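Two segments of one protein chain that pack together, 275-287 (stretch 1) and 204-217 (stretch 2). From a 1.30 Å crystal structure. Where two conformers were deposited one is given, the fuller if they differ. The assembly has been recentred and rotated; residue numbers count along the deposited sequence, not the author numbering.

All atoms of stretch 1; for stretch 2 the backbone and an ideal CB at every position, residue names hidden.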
# COMPACT_ATOMS: atom_id res chain seq x y z
N ALA A 275 11.76 -5.42 -9.41
CA ALA A 275 12.55 -6.00 -10.50
C ALA A 275 12.52 -7.52 -10.43
O ALA A 275 12.36 -8.20 -11.46
CB ALA A 275 13.99 -5.49 -10.46
N HIS A 276 12.66 -8.06 -9.23
CA HIS A 276 12.64 -9.50 -9.00
C HIS A 276 11.31 -10.10 -9.42
O HIS A 276 11.26 -11.08 -10.19
CB HIS A 276 12.90 -9.72 -7.51
CG HIS A 276 12.99 -11.15 -7.06
ND1 HIS A 276 13.04 -11.49 -5.73
CD2 HIS A 276 13.06 -12.31 -7.75
CE1 HIS A 276 13.13 -12.80 -5.61
NE2 HIS A 276 13.14 -13.32 -6.82
N MET A 277 10.21 -9.51 -8.95
CA MET A 277 8.89 -10.06 -9.26
C MET A 277 8.53 -9.87 -10.72
O MET A 277 7.88 -10.74 -11.31
CB MET A 277 7.84 -9.45 -8.35
CG MET A 277 7.94 -9.95 -6.92
SD MET A 277 7.77 -11.75 -6.76
CE MET A 277 6.00 -11.96 -6.97
N HIS A 278 8.93 -8.75 -11.34
CA HIS A 278 8.66 -8.61 -12.76
C HIS A 278 9.27 -9.77 -13.54
O HIS A 278 8.62 -10.35 -14.42
CB HIS A 278 9.15 -7.25 -13.28
CG HIS A 278 8.65 -6.92 -14.65
ND1 HIS A 278 9.27 -7.35 -15.81
CD2 HIS A 278 7.57 -6.20 -15.06
CE1 HIS A 278 8.61 -6.91 -16.86
NE2 HIS A 278 7.57 -6.21 -16.43
N ARG A 279 10.53 -10.11 -13.25
CA ARG A 279 11.17 -11.25 -13.90
C ARG A 279 10.36 -12.52 -13.70
O ARG A 279 10.02 -13.21 -14.66
CB ARG A 279 12.58 -11.45 -13.33
CG ARG A 279 13.62 -10.46 -13.80
CD ARG A 279 15.03 -10.90 -13.38
NE ARG A 279 15.22 -10.85 -11.93
CZ ARG A 279 15.72 -9.80 -11.29
NH1 ARG A 279 16.06 -8.71 -11.96
NH2 ARG A 279 15.86 -9.83 -9.97
N LEU A 280 10.05 -12.84 -12.44
CA LEU A 280 9.38 -14.10 -12.15
C LEU A 280 7.98 -14.15 -12.76
O LEU A 280 7.54 -15.20 -13.24
CB LEU A 280 9.29 -14.32 -10.64
CG LEU A 280 10.61 -14.57 -9.92
CD1 LEU A 280 10.36 -14.68 -8.44
CD2 LEU A 280 11.30 -15.81 -10.45
N LEU A 281 7.26 -13.03 -12.73
CA LEU A 281 5.91 -13.02 -13.29
C LEU A 281 5.94 -13.25 -14.79
O LEU A 281 5.14 -14.02 -15.32
CB LEU A 281 5.21 -11.71 -12.95
CG LEU A 281 4.82 -11.59 -11.47
CD1 LEU A 281 4.59 -10.13 -11.10
CD2 LEU A 281 3.59 -12.44 -11.15
N VAL A 282 6.89 -12.61 -15.49
CA VAL A 282 7.01 -12.85 -16.92
C VAL A 282 7.35 -14.31 -17.19
O VAL A 282 6.74 -14.96 -18.05
CB VAL A 282 8.04 -11.90 -17.55
CG1 VAL A 282 8.34 -12.30 -18.99
CG2 VAL A 282 7.55 -10.47 -17.47
N ALA A 283 8.30 -14.86 -16.43
CA ALA A 283 8.66 -16.26 -16.61
C ALA A 283 7.47 -17.18 -16.35
O ALA A 283 7.36 -18.25 -16.98
CB ALA A 283 9.84 -16.61 -15.71
N ALA A 284 6.57 -16.78 -15.46
CA ALA A 284 5.40 -17.59 -15.12
C ALA A 284 4.27 -17.47 -16.14
O ALA A 284 3.28 -18.19 -16.01
CB ALA A 284 4.88 -17.21 -13.73
N GLY A 285 4.38 -16.57 -17.12
CA GLY A 285 3.41 -16.50 -18.19
C GLY A 285 2.88 -15.11 -18.50
O GLY A 285 2.22 -14.92 -19.52
N PHE A 286 3.16 -14.13 -17.64
CA PHE A 286 2.67 -12.78 -17.89
C PHE A 286 3.46 -12.13 -19.02
O PHE A 286 4.64 -12.41 -19.20
CB PHE A 286 2.80 -11.93 -16.62
CG PHE A 286 1.76 -12.26 -15.59
CD1 PHE A 286 0.52 -11.63 -15.62
CD2 PHE A 286 1.99 -13.24 -14.63
CE1 PHE A 286 -0.46 -11.95 -14.70
CE2 PHE A 286 1.01 -13.56 -13.71
CZ PHE A 286 -0.22 -12.91 -13.74
N PRO A 287 2.82 -11.26 -19.81
CA PRO A 287 3.55 -10.56 -20.86
C PRO A 287 4.52 -9.56 -20.25
O PRO A 287 4.30 -9.01 -19.17
CB PRO A 287 2.44 -9.84 -21.65
CG PRO A 287 1.35 -9.62 -20.63
CD PRO A 287 1.41 -10.83 -19.72
N UNK A 204 9.50 -17.92 -1.44
CA UNK A 204 8.18 -17.29 -1.40
C UNK A 204 7.83 -16.59 -2.71
O UNK A 204 6.69 -16.67 -3.17
CB UNK A 204 8.12 -16.29 -0.25
N UNK A 205 8.81 -15.92 -3.33
CA UNK A 205 8.55 -15.18 -4.56
C UNK A 205 8.12 -16.12 -5.68
O UNK A 205 7.18 -15.82 -6.42
CB UNK A 205 9.79 -14.39 -4.98
N UNK A 206 8.82 -17.24 -5.84
CA UNK A 206 8.55 -18.16 -6.91
C UNK A 206 7.15 -18.73 -6.89
O UNK A 206 6.39 -18.61 -7.86
CB UNK A 206 9.57 -19.30 -6.87
N UNK A 207 6.77 -19.37 -5.78
CA UNK A 207 5.40 -19.90 -5.69
C UNK A 207 4.34 -18.82 -5.81
O UNK A 207 3.26 -19.08 -6.35
CB UNK A 207 5.21 -20.64 -4.37
N UNK A 208 4.63 -17.61 -5.34
CA UNK A 208 3.66 -16.53 -5.48
C UNK A 208 3.44 -16.17 -6.94
O UNK A 208 2.30 -16.00 -7.38
CB UNK A 208 4.12 -15.30 -4.70
N UNK A 209 4.53 -16.05 -7.71
CA UNK A 209 4.38 -15.74 -9.13
C UNK A 209 3.56 -16.80 -9.85
O UNK A 209 2.70 -16.48 -10.69
CB UNK A 209 5.75 -15.61 -9.79
N UNK A 210 3.82 -18.08 -9.55
CA UNK A 210 3.05 -19.17 -10.14
C UNK A 210 1.57 -19.05 -9.79
O UNK A 210 0.70 -19.24 -10.65
CB UNK A 210 3.59 -20.52 -9.67
N UNK A 211 1.26 -18.74 -8.53
CA UNK A 211 -0.13 -18.61 -8.13
C UNK A 211 -0.81 -17.44 -8.84
O UNK A 211 -1.98 -17.54 -9.23
CB UNK A 211 -0.23 -18.43 -6.61
N UNK A 212 -0.11 -16.32 -9.01
CA UNK A 212 -0.68 -15.21 -9.76
C UNK A 212 -1.01 -15.62 -11.19
O UNK A 212 -2.05 -15.23 -11.74
CB UNK A 212 0.28 -14.02 -9.76
N UNK A 213 -0.13 -16.41 -11.81
CA UNK A 213 -0.41 -16.88 -13.17
C UNK A 213 -1.62 -17.80 -13.19
O UNK A 213 -2.44 -17.73 -14.12
CB UNK A 213 0.81 -17.60 -13.75
N UNK A 214 -1.77 -18.68 -12.19
CA UNK A 214 -2.96 -19.53 -12.12
C UNK A 214 -4.22 -18.68 -12.03
O UNK A 214 -5.22 -18.96 -12.70
CB UNK A 214 -2.88 -20.48 -10.92
N UNK A 215 -4.19 -17.64 -11.20
CA UNK A 215 -5.34 -16.77 -11.08
C UNK A 215 -5.64 -16.09 -12.41
O UNK A 215 -6.79 -16.07 -12.87
CB UNK A 215 -5.11 -15.73 -9.98
N UNK A 216 -4.61 -15.57 -13.08
CA UNK A 216 -4.81 -14.98 -14.40
C UNK A 216 -5.48 -15.95 -15.35
O UNK A 216 -6.47 -15.61 -16.03
CB UNK A 216 -3.47 -14.52 -14.99
N UNK A 217 -4.97 -17.19 -15.43
CA UNK A 217 -5.51 -18.16 -16.37
C UNK A 217 -6.93 -18.58 -16.03
O UNK A 217 -7.64 -19.08 -16.91
CB UNK A 217 -4.61 -19.39 -16.42

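Stretch 2 is helical throughout, and the helix of stretch 1 crosses it at -48° with the axes 8.7 Å apart at closest approach. So close an approach leaves little depth for side chains on the facing side.

At position 204 the ideal CB finds nothing of stretch 1 within 5.5 Å, so almost any residue would fit; it is Asn204.

Position 205 points toward stretch 1, into a space already lined by three side chains. Its ideal CB lies 3.5 Å from Leu280 CD1, 3.8 Å from Met277 SD and 3.8 Å from His276 CE1. Something small and apolar suits best, and Ala205 fits, its methyl group packing among all three.

Position 206 directs its CB away, with Leu280 CD1 4.9 Å from the ideal atom. Its helical angles would admit many residues, and stretch 1 demands none in particular. The residue is Gly206, whose bare backbone still makes contact: its N is 4.0 Å from Leu280 CD1.

The N of position 207 has no bond to the turn before, and the helix kinks there. With phi at -60° and no stretch 1 atom near the CB, proline is a strong candidate, though not the sole one. Pro207 fits, its ring closing on a nitrogen that has no hydrogen to donate.

Position 208 points sideways, its ideal CB 4.5 Å from Met277 CE, so a small residue, polar or apolar, would serve. Ser208 turns its hydroxyl back along its own helix: OG donates to Asn204 O at 2.8 Å.

Position 209 sits where the backbones are close: the CA of 209 is only 5.2 Å from Leu281 CA. The ideal CB points toward stretch 1 and meets Leu280 CB at 3.9 Å, Leu281 CD2 at 4.1 Å and Ala284 CB at 4.3 Å. Alanine is the natural answer; Ala209 packs against all three.

Position 210 points away, leaving polar or apolar choices open; it is Thr210. Position 211 is out of reach, and Leu211 makes no contact.

Position 212 points toward stretch 1, its ideal CB 3.9 Å from Leu281 CD2 and 4.0 Å from Phe286 CE2. Those neighbours favour an apolar residue, and a long or aromatic one could extend toward Met277. In Phe212 the CB packs on Leu281, while the ring, with chi1 m, receives Met277 CE at its edge, 4.4 Å from CE2.

At 213 the ideal CB is 3.4 Å from Ala284 O and 4.0 Å from Phe286 CE2, a tight spot for a small side chain. Ala213 provides just a methyl.

Positions 214 and 215 place no CB near stretch 1, and Glu214 and Val215 make no contact.

Position 216 points toward Phe286, whose CZ is 3.8 Å from the ideal CB. A small apolar group suits, and Ala216 packs there.

Position 217 points sideways into open space, but a long donor could reach back to the free carbonyl of Ala284. Lys217 does so through a water: NZ donates to it at 2.8 Å, and it donates to Ala284 O at 2.8 Å.

Stretch 2 (204-217) NAGPSATLFAEVAK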
# COMPACT_ATOMS: atom_id res chain seq x y z
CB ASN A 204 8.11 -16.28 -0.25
CG ASN A 204 8.11 -16.95 1.12
OD1 ASN A 204 8.01 -18.17 1.23
ND2 ASN A 204 8.22 -16.14 2.17
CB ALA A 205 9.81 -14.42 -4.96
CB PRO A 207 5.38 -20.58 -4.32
CG PRO A 207 6.81 -20.99 -4.10
CD PRO A 207 7.62 -19.87 -4.68
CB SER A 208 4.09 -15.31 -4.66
OG SER A 208 4.09 -15.64 -3.29
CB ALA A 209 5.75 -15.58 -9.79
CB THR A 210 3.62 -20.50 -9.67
OG1 THR A 210 4.98 -20.59 -10.10
CG2 THR A 210 2.82 -21.68 -10.22
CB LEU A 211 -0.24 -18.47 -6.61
CG LEU A 211 -1.67 -18.51 -6.05
CD1 LEU A 211 -1.67 -19.28 -4.73
CD2 LEU A 211 -2.24 -17.13 -5.87
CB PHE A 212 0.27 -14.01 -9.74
CG PHE A 212 0.33 -13.31 -8.41
CD1 PHE A 212 -0.84 -12.90 -7.77
CD2 PHE A 212 1.54 -13.06 -7.80
CE1 PHE A 212 -0.79 -12.26 -6.54
CE2 PHE A 212 1.60 -12.42 -6.56
CZ PHE A 212 0.43 -12.01 -5.94
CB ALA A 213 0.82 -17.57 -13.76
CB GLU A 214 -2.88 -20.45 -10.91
CG GLU A 214 -1.80 -21.49 -11.00
CD GLU A 214 -1.69 -22.33 -9.74
OE1 GLU A 214 -2.56 -22.19 -8.85
OE2 GLU A 214 -0.74 -23.12 -9.65
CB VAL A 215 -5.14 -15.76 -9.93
CG1 VAL A 215 -6.24 -14.69 -9.95
CG2 VAL A 215 -5.11 -16.50 -8.60
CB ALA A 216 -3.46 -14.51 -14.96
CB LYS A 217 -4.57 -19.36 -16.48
CG LYS A 217 -3.28 -19.03 -17.22
CD LYS A 217 -2.33 -20.21 -17.31
CE LYS A 217 -1.66 -20.48 -15.99
NZ LYS A 217 -0.53 -21.43 -16.16
O HOH W 1 1.29 -19.65 -17.30
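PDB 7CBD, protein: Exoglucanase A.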